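PDB 2CQZ: 177aa long hypothetical protein from Pyrococcus horikoshii, which probably hydrolyses 2'-deoxyribonucleoside 5'-phosphates to the deoxyribonucleoside and phosphate, as a metal-dependent 5'-deoxynucleotidase of the HD-domain family. Local coordinates for residues L45-V50 and E166-S171. Residues are numbered along the deposited sequence; the frame is centred on the assembly and turned at random.
Sequences LVLADV and EDILNS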
# COMPACT_ATOMS: atom_id res chain seq x y z
N LEU A 45 -3.76 -28.45 -10.58
CA LEU A 45 -4.37 -28.78 -11.86
C LEU A 45 -3.31 -29.19 -12.87
O LEU A 45 -3.38 -30.26 -13.47
CB LEU A 45 -5.16 -27.57 -12.39
CG LEU A 45 -5.80 -27.72 -13.77
CD1 LEU A 45 -6.63 -28.99 -13.85
CD2 LEU A 45 -6.65 -26.50 -14.06
N VAL A 46 -2.33 -28.32 -13.06
CA VAL A 46 -1.25 -28.56 -14.00
C VAL A 46 -0.51 -29.88 -13.74
O VAL A 46 -0.30 -30.66 -14.67
CB VAL A 46 -0.26 -27.38 -13.96
CG1 VAL A 46 0.98 -27.69 -14.78
CG2 VAL A 46 -0.94 -26.15 -14.51
N LEU A 47 -0.12 -30.12 -12.48
CA LEU A 47 0.58 -31.35 -12.13
C LEU A 47 -0.30 -32.57 -12.33
O LEU A 47 0.16 -33.60 -12.81
CB LEU A 47 1.07 -31.31 -10.68
CG LEU A 47 2.20 -30.33 -10.37
CD1 LEU A 47 2.57 -30.44 -8.90
CD2 LEU A 47 3.41 -30.65 -11.24
N ALA A 48 -1.57 -32.46 -11.96
CA ALA A 48 -2.50 -33.57 -12.11
C ALA A 48 -2.49 -34.08 -13.55
O ALA A 48 -2.50 -35.29 -13.78
CB ALA A 48 -3.90 -33.15 -11.72
N ASP A 49 -2.47 -33.17 -14.52
CA ASP A 49 -2.43 -33.55 -15.93
C ASP A 49 -1.11 -34.24 -16.26
O ASP A 49 -1.09 -35.24 -16.98
CB ASP A 49 -2.61 -32.31 -16.82
CG ASP A 49 -4.01 -31.71 -16.72
OD1 ASP A 49 -4.24 -30.60 -17.26
OD2 ASP A 49 -4.89 -32.36 -16.12
N VAL A 50 0.00 -33.72 -15.74
CA VAL A 50 1.30 -34.34 -16.00
C VAL A 50 1.25 -35.77 -15.46
O VAL A 50 1.65 -36.71 -16.16
CB VAL A 50 2.44 -33.58 -15.30
CG1 VAL A 50 3.74 -34.36 -15.42
CG2 VAL A 50 2.60 -32.22 -15.94
N GLU A 166 10.37 -35.61 -10.79
CA GLU A 166 11.79 -35.24 -10.68
C GLU A 166 12.25 -34.13 -11.66
O GLU A 166 12.84 -33.11 -11.25
CB GLU A 166 12.64 -36.50 -10.89
CG GLU A 166 14.06 -36.24 -11.34
CD GLU A 166 14.75 -37.51 -11.84
OE1 GLU A 166 14.05 -38.51 -12.09
OE2 GLU A 166 16.00 -37.50 -11.99
N ASP A 167 11.98 -34.34 -12.94
CA ASP A 167 12.37 -33.38 -13.96
C ASP A 167 11.92 -31.97 -13.61
O ASP A 167 12.68 -31.00 -13.74
CB ASP A 167 11.77 -33.78 -15.31
CG ASP A 167 10.24 -33.82 -15.29
OD1 ASP A 167 9.67 -34.27 -14.28
OD2 ASP A 167 9.61 -33.40 -16.29
N ILE A 168 10.67 -31.85 -13.17
CA ILE A 168 10.11 -30.56 -12.80
C ILE A 168 10.79 -29.96 -11.57
O ILE A 168 11.13 -28.77 -11.55
CB ILE A 168 8.61 -30.70 -12.54
CG1 ILE A 168 7.91 -31.20 -13.81
CG2 ILE A 168 8.04 -29.37 -12.08
CD1 ILE A 168 6.45 -31.55 -13.62
N LEU A 169 10.99 -30.77 -10.54
CA LEU A 169 11.64 -30.30 -9.32
C LEU A 169 13.05 -29.81 -9.64
O LEU A 169 13.58 -28.94 -8.95
CB LEU A 169 11.69 -31.42 -8.29
CG LEU A 169 10.32 -32.01 -7.94
CD1 LEU A 169 10.50 -33.09 -6.87
CD2 LEU A 169 9.41 -30.89 -7.44
N ASN A 170 13.65 -30.38 -10.68
CA ASN A 170 14.99 -30.00 -11.09
C ASN A 170 14.97 -28.62 -11.75
O ASN A 170 15.85 -27.79 -11.50
CB ASN A 170 15.55 -31.05 -12.05
CG ASN A 170 16.10 -32.26 -11.32
OD1 ASN A 170 15.62 -32.61 -10.22
ND2 ASN A 170 17.09 -32.91 -11.91
N SER A 171 13.96 -28.38 -12.57
CA SER A 171 13.81 -27.08 -13.23
C SER A 171 13.59 -26.00 -12.18
O SER A 171 14.01 -24.86 -12.35
CB SER A 171 12.63 -27.10 -14.20
OG SER A 171 12.80 -28.10 -15.20
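With CG1 turned anti to its carbonyl carbon (chi1 -60°) and the chain then fully extended (chi2 173°), Ile168 stretches its CD1 methyl from helix 166-173 to Leu47 and Val50, one helical turn apart on helix 33-53. Leu47 puts its own CG anti to the carbonyl carbon (chi1 -69°), and its CD2 branch meets that methyl at 4.0 Å, CD2 to CD1, the two side chains crossing at a slant. Val50 adds a looser touch, its CG1 lying 4.3 Å from Ile168 CD1. A single methyl thus bridges two segments whose nearest CA atoms, those of Leu47 and Ile168, stand 9.6 Å apart; no hydrogen bond joins the segments, and little surface is buried between them. Leu47 also packs on Leu122, Ile125 and Leu129 of helix 118-140, while Ile168 reaches Ile5 of the second subunit. Beside the apolar bridge, Asp167 OD2 forms a salt bridge with Arg54, a polar tie near the end of helix 33-53. The nickel ion, held by His36, His70, Asp71 and Asp127, is about 13 Å from the Leu47 side chain. The contact is apolar helix-to-helix packing in the all-helical HD-domain fold, joining helix 166-173 to helix 33-53.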